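Local coordinates for protein antigen 43 (Escherichia coli, PDB 4KH3) that probably drives Escherichia coli cell clumping and biofilm formation, as a self-associating autotransporter adhesin whose molecules grip one another in a Velcro-like manner, at residues 409-414 with 432-437; 393-398 with 416-421; 219-224 with 238-243; 311-316 with 330-335; 464-469 with 480-485. All blocks are in the same frame, centred on the assembly; numbering follows the deposited sequence.

Interaction 1 of 5, residues 409-414 with 432-437; sequences GAILTL and LLQGGS
The amide of Gln434 is the flat group here, and Thr413 and Ile411 meet it through its nitrogen. Gln434 NE2 donates to Thr413 OG1 at 2.9 Å, with the hydroxyl oxygen lying 21° out of the amide plane, so this bond is tilted. Gln434 NE2 also has Ile411 CG2 at 3.6 Å, which places a methyl beside the polar tip. Gln434 CG takes the crowded position between the backbone N and the carbonyl carbon (chi1 63°), and the chain is extended beyond it. It lies alongside Thr413, pointing the same way, and glutamine has the length to bring an N-H to the hydroxyl of the neighbouring strand. Ile411, Thr413, Leu432 and Gln434 share one face, which is partly exposed.

The two strands run parallel, one coil apart in a parallel beta-helix of the pectate-lyase-like kind. Their backbones are laced by Leu432 N to Ala410 O, Leu412 N to Leu432 O (2.7 Å), Gln434 N to Leu412 O and Leu414 N to Gln434 O (2.8 Å), the last nearly straight at 176°. The other face carries the buried pair Leu412 and Leu433, which lie side by side with Leu412 CG 3.7 Å from Leu433 CD1. Leu433 CD1 also meets Leu414 CD1 at 3.6 Å, the two side chains crossing at a slant, as aliphatic groups suit an interior. Phe393 covers Leu412 from the preceding coil. Beyond Gln434 come Gly435 and Gly436, both at positive phi, where a CB would run into Leu414 O; Leu414 CB packs 3.4 Å from Gly435 O.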
# COMPACT_ATOMS: atom_id res chain seq x y z
N GLY A 409 3.44 -28.51 -7.78
CA GLY A 409 3.48 -27.78 -6.53
C GLY A 409 2.12 -27.62 -5.90
O GLY A 409 1.97 -26.94 -4.87
N ALA A 410 1.11 -28.23 -6.51
CA ALA A 410 -0.24 -28.18 -5.99
C ALA A 410 -0.31 -28.66 -4.55
O ALA A 410 0.39 -29.60 -4.15
CB ALA A 410 -1.17 -29.00 -6.87
N ILE A 411 -1.13 -28.00 -3.75
CA ILE A 411 -1.41 -28.45 -2.40
C ILE A 411 -2.92 -28.60 -2.25
O ILE A 411 -3.68 -27.74 -2.67
CB ILE A 411 -0.88 -27.48 -1.34
CG1 ILE A 411 0.65 -27.40 -1.40
CG2 ILE A 411 -1.33 -27.89 0.05
CD1 ILE A 411 1.24 -26.48 -0.34
N LEU A 412 -3.33 -29.72 -1.68
CA LEU A 412 -4.72 -29.99 -1.38
C LEU A 412 -4.79 -30.28 0.10
O LEU A 412 -4.32 -31.32 0.56
CB LEU A 412 -5.22 -31.19 -2.19
CG LEU A 412 -6.54 -31.80 -1.75
CD1 LEU A 412 -7.64 -30.76 -1.70
CD2 LEU A 412 -6.91 -32.92 -2.70
N THR A 413 -5.34 -29.33 0.84
CA THR A 413 -5.41 -29.40 2.29
C THR A 413 -6.83 -29.73 2.72
O THR A 413 -7.78 -29.05 2.34
CB THR A 413 -4.97 -28.06 2.93
OG1 THR A 413 -3.61 -27.78 2.59
CG2 THR A 413 -5.08 -28.10 4.45
N LEU A 414 -6.99 -30.79 3.51
CA LEU A 414 -8.29 -31.21 4.01
C LEU A 414 -8.40 -30.94 5.51
O LEU A 414 -7.48 -31.26 6.27
CB LEU A 414 -8.50 -32.70 3.76
CG LEU A 414 -8.27 -33.14 2.31
CD1 LEU A 414 -8.49 -34.63 2.17
CD2 LEU A 414 -9.19 -32.36 1.39
N LEU A 432 0.90 -32.23 -2.93
CA LEU A 432 0.75 -32.54 -1.51
C LEU A 432 -0.72 -32.65 -1.17
O LEU A 432 -1.49 -31.73 -1.43
CB LEU A 432 1.40 -31.46 -0.64
CG LEU A 432 1.27 -31.66 0.88
CD1 LEU A 432 1.92 -32.96 1.29
CD2 LEU A 432 1.87 -30.50 1.69
N LEU A 433 -1.11 -33.79 -0.62
CA LEU A 433 -2.44 -33.96 -0.05
C LEU A 433 -2.22 -34.13 1.43
O LEU A 433 -1.48 -35.01 1.84
CB LEU A 433 -3.12 -35.19 -0.63
CG LEU A 433 -4.32 -35.77 0.14
CD1 LEU A 433 -5.47 -34.80 0.15
CD2 LEU A 433 -4.75 -37.08 -0.49
N GLN A 434 -2.84 -33.27 2.23
CA GLN A 434 -2.54 -33.27 3.65
C GLN A 434 -3.76 -33.01 4.52
O GLN A 434 -4.67 -32.27 4.13
CB GLN A 434 -1.47 -32.24 3.97
CG GLN A 434 -1.89 -30.82 3.66
CD GLN A 434 -0.89 -29.79 4.13
OE1 GLN A 434 -0.01 -30.09 4.95
NE2 GLN A 434 -1.01 -28.57 3.62
N GLY A 435 -3.76 -33.61 5.70
CA GLY A 435 -4.77 -33.36 6.70
C GLY A 435 -6.07 -34.10 6.47
O GLY A 435 -6.28 -34.72 5.42
N GLY A 436 -6.94 -34.03 7.47
CA GLY A 436 -8.30 -34.50 7.36
C GLY A 436 -8.48 -35.92 6.87
O GLY A 436 -7.76 -36.83 7.28
N SER A 437 -9.43 -36.08 5.97
CA SER A 437 -9.84 -37.40 5.52
C SER A 437 -10.39 -37.32 4.11
O SER A 437 -11.11 -36.38 3.77
CB SER A 437 -10.89 -37.96 6.47
OG SER A 437 -11.65 -38.98 5.85

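Interaction 2 of 5, residues 393-398 with 416-421; sequences FTARGG and GKTVNN
Thr418 meets Gly397 and Gly398 through a side chain set by chi1 of -60°, which puts OG1 beside the backbone N and CG2 anti to it. Thr418 OG1 thereby comes within 3.2 Å of Gly397 O and donates to it from well above the carbonyl plane, 53° out. Thr418 CG2 lies against Gly398 O at 3.6 Å, and Ala395 CB packs against OG1 from the other segment. The neighbouring backbone bond has a different geometry: Val419 N donates to Gly398 O at 2.9 Å in the plane of that carbonyl.

Glycine suits both sides of this turn-rich join. Gly398 adopts a positive phi, while Gly416, having no side chain, brings its CA to 3.6 Å from Arg396 O. Gly397 CA likewise makes a CA-H...O contact with Lys417 O at 3.3 Å. Water 1 donates to Lys417 O and, weakly, to Arg396 O. The contact joins the end of strand 392-395 to the start of strand 417-420 on the next coil of the beta-helix, and Leu400 covers Thr418.

Every acceptor in these bonds is a backbone carbonyl and no salt bridge crosses the contact, so the join rests on main-chain geometry; the buried hydroxyl has its acceptor by an oblique, rather long approach.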
# COMPACT_ATOMS: atom_id res chain seq x y z
N PHE A 393 -5.78 -25.67 -2.77
CA PHE A 393 -7.18 -26.05 -2.67
C PHE A 393 -7.36 -26.54 -1.25
O PHE A 393 -6.66 -27.45 -0.81
CB PHE A 393 -7.49 -27.17 -3.65
CG PHE A 393 -8.95 -27.50 -3.78
CD1 PHE A 393 -9.68 -27.97 -2.68
CD2 PHE A 393 -9.60 -27.38 -4.99
CE1 PHE A 393 -11.02 -28.30 -2.80
CE2 PHE A 393 -10.93 -27.71 -5.12
CZ PHE A 393 -11.64 -28.17 -4.02
N THR A 394 -8.29 -25.92 -0.54
CA THR A 394 -8.61 -26.31 0.82
C THR A 394 -10.05 -26.81 0.86
O THR A 394 -10.94 -26.22 0.24
CB THR A 394 -8.47 -25.12 1.79
OG1 THR A 394 -7.15 -24.58 1.68
CG2 THR A 394 -8.71 -25.56 3.23
N ALA A 395 -10.27 -27.92 1.55
CA ALA A 395 -11.60 -28.47 1.67
C ALA A 395 -11.95 -28.71 3.14
O ALA A 395 -11.23 -29.41 3.85
CB ALA A 395 -11.72 -29.76 0.87
N ARG A 396 -13.04 -28.10 3.59
CA ARG A 396 -13.50 -28.27 4.96
C ARG A 396 -14.49 -29.43 5.03
O ARG A 396 -14.96 -29.81 6.10
CB ARG A 396 -14.13 -26.98 5.48
CG ARG A 396 -13.23 -25.76 5.27
CD ARG A 396 -13.42 -24.73 6.37
NE ARG A 396 -14.76 -24.15 6.35
CZ ARG A 396 -15.04 -22.91 5.98
NH1 ARG A 396 -14.06 -22.09 5.61
NH2 ARG A 396 -16.29 -22.47 5.99
N GLY A 397 -14.78 -29.99 3.86
CA GLY A 397 -15.63 -31.16 3.73
C GLY A 397 -15.95 -31.32 2.26
O GLY A 397 -15.08 -31.10 1.41
N GLY A 398 -17.19 -31.68 1.95
CA GLY A 398 -17.64 -31.68 0.57
C GLY A 398 -17.13 -32.82 -0.30
O GLY A 398 -16.64 -33.83 0.20
N GLY A 416 -11.61 -31.52 7.02
CA GLY A 416 -12.73 -32.34 7.43
C GLY A 416 -12.80 -33.64 6.66
O GLY A 416 -11.78 -34.13 6.18
N LYS A 417 -14.00 -34.20 6.56
CA LYS A 417 -14.20 -35.40 5.76
C LYS A 417 -14.61 -35.01 4.35
O LYS A 417 -15.69 -34.45 4.14
CB LYS A 417 -15.26 -36.31 6.39
CG LYS A 417 -15.06 -36.57 7.88
CD LYS A 417 -16.15 -37.51 8.42
CE LYS A 417 -16.37 -37.34 9.92
NZ LYS A 417 -15.18 -37.71 10.73
N THR A 418 -13.75 -35.32 3.39
CA THR A 418 -14.01 -34.99 1.99
C THR A 418 -14.25 -36.31 1.28
O THR A 418 -13.77 -37.35 1.72
CB THR A 418 -12.81 -34.22 1.38
OG1 THR A 418 -12.61 -33.00 2.12
CG2 THR A 418 -13.02 -33.90 -0.09
N VAL A 419 -15.00 -36.28 0.18
CA VAL A 419 -15.37 -37.49 -0.52
C VAL A 419 -14.85 -37.45 -1.95
O VAL A 419 -14.95 -36.42 -2.62
CB VAL A 419 -16.91 -37.63 -0.55
CG1 VAL A 419 -17.35 -38.75 -1.50
CG2 VAL A 419 -17.45 -37.86 0.86
N ASN A 420 -14.28 -38.55 -2.41
CA ASN A 420 -13.97 -38.70 -3.83
C ASN A 420 -14.37 -40.09 -4.34
O ASN A 420 -13.93 -41.11 -3.82
CB ASN A 420 -12.49 -38.45 -4.11
CG ASN A 420 -12.11 -38.79 -5.53
OD1 ASN A 420 -12.80 -38.40 -6.48
ND2 ASN A 420 -11.03 -39.54 -5.70
N ASN A 421 -15.21 -40.10 -5.36
CA ASN A 421 -15.68 -41.35 -5.96
C ASN A 421 -15.25 -41.37 -7.42
O ASN A 421 -15.49 -42.35 -8.13
CB ASN A 421 -17.21 -41.48 -5.83
CG ASN A 421 -17.67 -41.65 -4.38
OD1 ASN A 421 -17.06 -42.37 -3.59
ND2 ASN A 421 -18.75 -40.97 -4.02
O HOH W 1 -16.83 -32.65 6.53

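Interaction 3 of 5, residues 219-224 with 238-243; sequences ETLINR and HTTINQ
Asn223 and Asn242 lie side by side as consecutive rungs of an asparagine ladder on the parallel beta-helix, their CA atoms 5.2 Å apart. Among the backbone hydrogen bonds, Thr240 N donates to Thr220 O, Ile222 N to Thr240 O at 2.8 Å and Asn242 N to Ile222 O, the regular pattern of parallel strands. Water 2 adds a bridge near the corner, accepting from Thr220 N and donating to Thr239 OG1, a hydroxyl that also bonds Gln228.

On the buried side Ile222 CD1 sits 3.6 Å from Thr239 CG2 and 4.1 Å from Ile241 CG1, with Leu247 packed against all three residues. On the partly exposed side Leu221 CD1 reaches Thr240 CG2 at 3.8 Å.

At the corner Glu219 and His238, both with positive phi, lie side by side, carboxylate and ring nearly parallel. Glu219 OE2 is 3.5 Å from His238 ND1, and a malonate ion, probably from the crystallisation liquor, lies close to the histidine.

In the ladder, both asparagines set CG anti to the carbonyl carbon (chi1 -69° and -79°), turning their amides the same way. Asn242 OD1 accepts from Asn261 ND2, a further rung, while Asn223 ND2 bonds the carboxylate of Glu205; an amide suits these rungs because it offers a donor and an acceptor. With amide planes only 8° apart, Asn242 ND2 donates to Asn223 OD1 at 2.9 Å, nearly in line with the C=O bond of Asn223.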
# COMPACT_ATOMS: atom_id res chain seq x y z
N GLU A 219 -5.71 15.73 -8.79
CA GLU A 219 -4.61 15.59 -9.74
C GLU A 219 -3.37 14.96 -9.11
O GLU A 219 -2.28 15.53 -9.14
CB GLU A 219 -4.25 16.94 -10.38
CG GLU A 219 -5.15 17.34 -11.54
CD GLU A 219 -6.36 18.13 -11.09
OE1 GLU A 219 -6.33 18.67 -9.95
OE2 GLU A 219 -7.32 18.23 -11.87
N THR A 220 -3.54 13.79 -8.50
CA THR A 220 -2.39 13.04 -8.05
C THR A 220 -1.89 12.20 -9.20
O THR A 220 -2.65 11.50 -9.85
CB THR A 220 -2.69 12.17 -6.82
OG1 THR A 220 -2.98 13.03 -5.71
CG2 THR A 220 -1.49 11.31 -6.45
N LEU A 221 -0.60 12.31 -9.47
CA LEU A 221 0.02 11.57 -10.54
C LEU A 221 0.92 10.49 -9.94
O LEU A 221 1.92 10.78 -9.29
CB LEU A 221 0.81 12.54 -11.41
CG LEU A 221 1.69 11.96 -12.50
CD1 LEU A 221 0.87 11.09 -13.45
CD2 LEU A 221 2.36 13.11 -13.23
N ILE A 222 0.53 9.24 -10.13
CA ILE A 222 1.20 8.12 -9.48
C ILE A 222 2.16 7.45 -10.45
O ILE A 222 1.75 6.61 -11.26
CB ILE A 222 0.20 7.06 -8.97
CG1 ILE A 222 -1.00 7.71 -8.28
CG2 ILE A 222 0.88 6.09 -8.03
CD1 ILE A 222 -2.03 6.69 -7.78
N ASN A 223 3.43 7.81 -10.37
CA ASN A 223 4.41 7.16 -11.21
C ASN A 223 4.89 5.86 -10.57
O ASN A 223 4.36 5.45 -9.54
CB ASN A 223 5.57 8.10 -11.53
CG ASN A 223 5.14 9.23 -12.44
OD1 ASN A 223 4.32 9.05 -13.32
ND2 ASN A 223 5.72 10.40 -12.23
N ARG A 224 5.88 5.23 -11.19
CA ARG A 224 6.37 3.94 -10.73
C ARG A 224 6.66 3.85 -9.22
O ARG A 224 7.33 4.72 -8.64
CB ARG A 224 7.62 3.54 -11.53
CG ARG A 224 8.04 2.10 -11.26
CD ARG A 224 9.53 1.91 -11.46
NE ARG A 224 9.86 1.37 -12.77
CZ ARG A 224 10.03 0.08 -13.03
NH1 ARG A 224 9.91 -0.82 -12.06
NH2 ARG A 224 10.34 -0.31 -14.26
N HIS A 238 -9.34 12.95 -10.13
CA HIS A 238 -8.33 13.09 -11.17
C HIS A 238 -7.01 12.45 -10.78
O HIS A 238 -5.98 13.09 -10.77
CB HIS A 238 -8.15 14.57 -11.60
CG HIS A 238 -9.41 15.17 -12.15
ND1 HIS A 238 -10.12 16.15 -11.49
CD2 HIS A 238 -10.11 14.89 -13.27
CE1 HIS A 238 -11.19 16.47 -12.20
NE2 HIS A 238 -11.20 15.72 -13.28
N THR A 239 -7.06 11.18 -10.46
CA THR A 239 -5.84 10.44 -10.22
C THR A 239 -5.43 9.81 -11.53
O THR A 239 -6.26 9.38 -12.33
CB THR A 239 -6.06 9.36 -9.14
OG1 THR A 239 -6.10 9.99 -7.86
CG2 THR A 239 -4.95 8.32 -9.15
N THR A 240 -4.12 9.79 -11.77
CA THR A 240 -3.58 9.05 -12.89
C THR A 240 -2.65 8.01 -12.30
O THR A 240 -1.77 8.34 -11.52
CB THR A 240 -2.81 9.98 -13.86
OG1 THR A 240 -3.74 10.86 -14.50
CG2 THR A 240 -2.08 9.19 -14.91
N ILE A 241 -2.88 6.75 -12.65
CA ILE A 241 -2.03 5.68 -12.21
C ILE A 241 -1.20 5.23 -13.39
O ILE A 241 -1.73 4.73 -14.38
CB ILE A 241 -2.85 4.46 -11.74
CG1 ILE A 241 -4.02 4.89 -10.86
CG2 ILE A 241 -1.96 3.46 -11.02
CD1 ILE A 241 -5.04 3.76 -10.65
N ASN A 242 0.11 5.42 -13.31
CA ASN A 242 0.98 4.93 -14.37
C ASN A 242 1.49 3.53 -14.10
O ASN A 242 1.17 2.92 -13.07
CB ASN A 242 2.12 5.90 -14.62
CG ASN A 242 1.68 7.08 -15.45
OD1 ASN A 242 0.92 6.92 -16.40
ND2 ASN A 242 2.13 8.27 -15.09
N GLN A 243 2.30 3.01 -15.02
CA GLN A 243 2.80 1.66 -14.89
C GLN A 243 3.52 1.46 -13.55
O GLN A 243 4.44 2.20 -13.22
CB GLN A 243 3.72 1.32 -16.05
CG GLN A 243 3.98 -0.18 -16.17
CD GLN A 243 5.16 -0.52 -17.05
OE1 GLN A 243 5.70 0.34 -17.75
NE2 GLN A 243 5.57 -1.78 -17.01
O HOH W 2 -5.85 12.54 -7.06

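Interaction 4 of 5, residues 311-316 with 330-335; sequences NTRVDD and TVSMGN
Arg313 reaches across to Ser332 and Gly334 on the next coil. From CB, which leaves the strand on the partly exposed face it shares with Ser332, CG goes anti to the backbone N (chi1 175°). A bend at chi2 of 72° then sets Arg313 CD over the neighbouring strand, 3.6 Å from Ser332 O. NE turns back to its own segment in a salt bridge with Asp315 OD1, while Asp315 OD2 pairs with Arg279. Arg313 CZ stands 4.0 Å from Gly334 CA, which lies over one face of the guanidinium; the bare glycine lets that flat group settle against the backbone, with NH2 at 3.6 Å from the same CA. At the edge Arg313 NH1 donates to Ser332 OG at 2.8 Å, the oxygen lying 5° from the guanidinium plane. Serine suits this spot, being short enough to leave its hydroxyl at the arginine tip.

Behind the arginine, Val314 CB touches Met333 SD at 3.9 Å on the opposite face. The strands are laced by Ser332 N to Thr312 O, Val314 N to Ser332 O and Gly334 N to Val314 O. Mostly polar side chains outside, mainly apolar ones such as Val314 and Val331 inside, and residues in register coil upon coil are typical of a parallel beta-helix, here in a probable adhesin stalk.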
# COMPACT_ATOMS: atom_id res chain seq x y z
N ASN A 311 -17.32 -8.23 -15.59
CA ASN A 311 -16.27 -7.89 -16.55
C ASN A 311 -14.92 -7.56 -15.89
O ASN A 311 -14.25 -6.61 -16.29
CB ASN A 311 -16.71 -6.73 -17.43
CG ASN A 311 -17.91 -7.06 -18.28
OD1 ASN A 311 -17.95 -8.10 -18.93
ND2 ASN A 311 -18.89 -6.16 -18.29
N THR A 312 -14.53 -8.34 -14.89
CA THR A 312 -13.25 -8.10 -14.24
C THR A 312 -12.14 -8.79 -15.03
O THR A 312 -12.21 -9.99 -15.29
CB THR A 312 -13.22 -8.63 -12.80
OG1 THR A 312 -14.28 -8.02 -12.06
CG2 THR A 312 -11.90 -8.29 -12.15
N ARG A 313 -11.14 -8.02 -15.43
CA ARG A 313 -9.96 -8.58 -16.09
C ARG A 313 -8.85 -8.79 -15.05
O ARG A 313 -8.44 -7.87 -14.35
CB ARG A 313 -9.52 -7.66 -17.23
CG ARG A 313 -8.25 -8.08 -17.93
CD ARG A 313 -8.45 -9.30 -18.78
NE ARG A 313 -7.18 -9.77 -19.30
CZ ARG A 313 -6.99 -10.96 -19.87
NH1 ARG A 313 -8.00 -11.81 -19.99
NH2 ARG A 313 -5.78 -11.30 -20.31
N VAL A 314 -8.39 -10.03 -14.89
CA VAL A 314 -7.36 -10.31 -13.91
C VAL A 314 -6.08 -10.75 -14.60
O VAL A 314 -5.96 -11.91 -15.00
CB VAL A 314 -7.80 -11.40 -12.92
CG1 VAL A 314 -6.87 -11.43 -11.73
CG2 VAL A 314 -9.25 -11.15 -12.47
N ASP A 315 -5.13 -9.83 -14.72
CA ASP A 315 -3.90 -10.10 -15.45
C ASP A 315 -2.70 -10.25 -14.56
O ASP A 315 -2.83 -10.38 -13.35
CB ASP A 315 -3.60 -8.99 -16.45
CG ASP A 315 -4.48 -9.08 -17.65
OD1 ASP A 315 -5.18 -10.11 -17.77
OD2 ASP A 315 -4.47 -8.14 -18.47
N ASP A 316 -1.54 -10.21 -15.19
CA ASP A 316 -0.29 -10.54 -14.53
C ASP A 316 -0.08 -9.72 -13.27
O ASP A 316 0.12 -8.51 -13.34
CB ASP A 316 0.88 -10.35 -15.49
CG ASP A 316 2.16 -10.98 -14.98
OD1 ASP A 316 2.07 -11.89 -14.11
OD2 ASP A 316 3.25 -10.58 -15.44
N THR A 330 -18.48 -12.80 -15.84
CA THR A 330 -17.52 -12.56 -16.92
C THR A 330 -16.12 -12.19 -16.40
O THR A 330 -15.50 -11.26 -16.89
CB THR A 330 -18.01 -11.52 -17.94
OG1 THR A 330 -18.31 -10.28 -17.27
CG2 THR A 330 -19.27 -12.04 -18.64
N VAL A 331 -15.66 -12.93 -15.39
CA VAL A 331 -14.28 -12.82 -14.97
C VAL A 331 -13.38 -13.27 -16.11
O VAL A 331 -13.60 -14.31 -16.73
CB VAL A 331 -14.01 -13.70 -13.74
CG1 VAL A 331 -12.52 -13.65 -13.36
CG2 VAL A 331 -14.90 -13.26 -12.59
N SER A 332 -12.38 -12.48 -16.43
CA SER A 332 -11.49 -12.83 -17.52
C SER A 332 -10.09 -13.04 -16.96
O SER A 332 -9.35 -12.09 -16.74
CB SER A 332 -11.51 -11.74 -18.58
OG SER A 332 -10.81 -12.15 -19.73
N MET A 333 -9.75 -14.30 -16.68
CA MET A 333 -8.45 -14.64 -16.13
C MET A 333 -7.39 -14.60 -17.22
O MET A 333 -7.57 -15.22 -18.28
CB MET A 333 -8.47 -16.03 -15.52
CG MET A 333 -9.49 -16.18 -14.44
SD MET A 333 -9.20 -15.00 -13.11
CE MET A 333 -7.57 -15.52 -12.56
N GLY A 334 -6.31 -13.88 -16.97
CA GLY A 334 -5.17 -13.84 -17.87
C GLY A 334 -3.94 -14.48 -17.24
O GLY A 334 -3.92 -14.79 -16.04
N ASN A 335 -2.91 -14.67 -18.05
CA ASN A 335 -1.65 -15.21 -17.54
C ASN A 335 -1.11 -14.38 -16.39
O ASN A 335 -0.97 -13.16 -16.50
CB ASN A 335 -0.62 -15.32 -18.66
CG ASN A 335 -0.96 -16.41 -19.65
OD1 ASN A 335 -1.32 -17.53 -19.25
ND2 ASN A 335 -0.86 -16.10 -20.94

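Interaction 5 of 5, residues 464-469 with 480-485; sequences VNLNEG and TDVIAQ
Val464 and Thr480 meet at a corner of the parallel beta-helix, close to its C-terminal end, their side chains crossing at about a right angle. Val464 CG2 touches both branches of Thr480, OG1 at 3.6 Å and CG2 at 3.7 Å. Thr480 OG1 is anti to its own backbone N (chi1 -176°), while CG2 lies between that N and the carbonyl carbon; a threonine can thus offer a methyl to the interior and keep a polar atom for the backbone. Further along the buried side, Leu466 CB packs on Val482 CG1 and on Ala484 CB, both at 4.3 Å. On the partly exposed side the side chains of Asn465 and Ile483 lie side by side, Asn465 OD1 3.9 Å from Ile483 CD1.

The roughly parallel strands are also joined through the backbone. Val464 N approaches Asp481 O from 45° above its carbonyl plane, whereas Ile483 N donates to Val464 O at 2.9 Å in a nearly straight bond of 171°.

The next shell packs round these groups. Leu471 lies against both Val464 and Leu466, Val444 backs Val464 from the preceding coil, and Leu490 meets Leu466. Glu445 weakly bonds Asn465 ND2, and Gln461 O weakly accepts from Thr480 OG1.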
# COMPACT_ATOMS: atom_id res chain seq x y z
N VAL A 464 -5.03 -46.93 -5.83
CA VAL A 464 -4.09 -45.90 -6.20
C VAL A 464 -3.26 -46.44 -7.36
O VAL A 464 -2.49 -47.37 -7.18
CB VAL A 464 -3.17 -45.54 -5.04
CG1 VAL A 464 -2.16 -44.48 -5.47
CG2 VAL A 464 -4.00 -45.05 -3.86
N ASN A 465 -3.44 -45.87 -8.55
CA ASN A 465 -2.65 -46.31 -9.68
C ASN A 465 -1.31 -45.58 -9.73
O ASN A 465 -1.22 -44.46 -10.25
CB ASN A 465 -3.41 -46.10 -11.00
CG ASN A 465 -4.67 -46.94 -11.07
OD1 ASN A 465 -4.62 -48.17 -11.14
ND2 ASN A 465 -5.82 -46.27 -11.07
N LEU A 466 -0.29 -46.21 -9.16
CA LEU A 466 1.05 -45.64 -9.16
C LEU A 466 1.76 -45.99 -10.46
O LEU A 466 2.38 -47.05 -10.56
CB LEU A 466 1.83 -46.18 -7.96
CG LEU A 466 3.26 -45.70 -7.75
CD1 LEU A 466 3.34 -44.20 -7.92
CD2 LEU A 466 3.73 -46.11 -6.36
N ASN A 467 1.68 -45.10 -11.45
CA ASN A 467 2.19 -45.39 -12.79
C ASN A 467 3.59 -44.89 -13.04
O ASN A 467 4.33 -45.51 -13.81
CB ASN A 467 1.25 -44.84 -13.87
CG ASN A 467 -0.16 -45.36 -13.73
OD1 ASN A 467 -0.39 -46.41 -13.12
ND2 ASN A 467 -1.12 -44.63 -14.29
N GLU A 468 3.95 -43.78 -12.42
CA GLU A 468 5.29 -43.20 -12.57
C GLU A 468 5.67 -42.37 -11.35
O GLU A 468 4.79 -41.83 -10.67
CB GLU A 468 5.39 -42.37 -13.86
CG GLU A 468 6.82 -41.95 -14.24
CD GLU A 468 7.74 -43.13 -14.60
OE1 GLU A 468 8.97 -42.96 -14.54
OE2 GLU A 468 7.23 -44.23 -14.96
N GLY A 469 6.96 -42.28 -11.06
CA GLY A 469 7.43 -41.42 -10.00
C GLY A 469 7.14 -41.94 -8.62
O GLY A 469 6.90 -43.13 -8.44
N THR A 480 -6.51 -48.94 0.67
CA THR A 480 -6.63 -48.96 -0.78
C THR A 480 -5.79 -50.10 -1.35
O THR A 480 -5.10 -50.80 -0.61
CB THR A 480 -6.10 -47.63 -1.39
OG1 THR A 480 -6.31 -47.61 -2.81
CG2 THR A 480 -4.62 -47.48 -1.12
N ASP A 481 -5.86 -50.28 -2.66
CA ASP A 481 -4.97 -51.19 -3.37
C ASP A 481 -3.98 -50.38 -4.17
O ASP A 481 -4.34 -49.80 -5.20
CB ASP A 481 -5.76 -52.09 -4.33
CG ASP A 481 -6.40 -53.26 -3.64
OD1 ASP A 481 -6.30 -53.35 -2.39
OD2 ASP A 481 -7.02 -54.10 -4.34
N VAL A 482 -2.73 -50.32 -3.72
CA VAL A 482 -1.72 -49.65 -4.52
C VAL A 482 -1.31 -50.55 -5.68
O VAL A 482 -0.79 -51.64 -5.47
CB VAL A 482 -0.50 -49.26 -3.70
CG1 VAL A 482 0.45 -48.42 -4.55
CG2 VAL A 482 -0.92 -48.49 -2.47
N ILE A 483 -1.55 -50.08 -6.90
CA ILE A 483 -1.22 -50.83 -8.09
C ILE A 483 -0.07 -50.15 -8.81
O ILE A 483 -0.27 -49.17 -9.53
CB ILE A 483 -2.44 -50.93 -9.01
CG1 ILE A 483 -3.62 -51.52 -8.23
CG2 ILE A 483 -2.13 -51.76 -10.26
CD1 ILE A 483 -4.92 -51.47 -8.99
N ALA A 484 1.14 -50.69 -8.62
CA ALA A 484 2.36 -50.07 -9.14
C ALA A 484 2.86 -50.63 -10.46
O ALA A 484 2.57 -51.77 -10.84
CB ALA A 484 3.47 -50.13 -8.10
N GLN A 485 3.64 -49.82 -11.16
CA GLN A 485 4.26 -50.21 -12.41
C GLN A 485 5.72 -49.81 -12.35
O GLN A 485 6.14 -49.11 -11.43
CB GLN A 485 3.59 -49.49 -13.57
CG GLN A 485 2.12 -49.76 -13.71
CD GLN A 485 1.48 -48.83 -14.70
OE1 GLN A 485 0.27 -48.63 -14.70
NE2 GLN A 485 2.30 -48.24 -15.58

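All five contacts join consecutive coils of one long beta-helix, and they lie in series along the chain except for interactions 1 and 2, whose segments alternate. Those two have centres about 10 Å apart and touch directly: strands 392-395 and 410-414 are neighbours, with Thr413 N 2.8 Å from Phe393 O in a probable hydrogen bond, and Leu414 CD2 packed 3.7 Å from Ala395 CB. Interaction 5 follows, about 19 Å from interaction 1 between centres. Interaction 4 stands, between centres, about 22 Å from interaction 3 and about 27 Å from interaction 1. The centres of interactions 3 and 5 are farthest apart, at about 56 Å, so the bound malonate beside interaction 3 is remote from interaction 5.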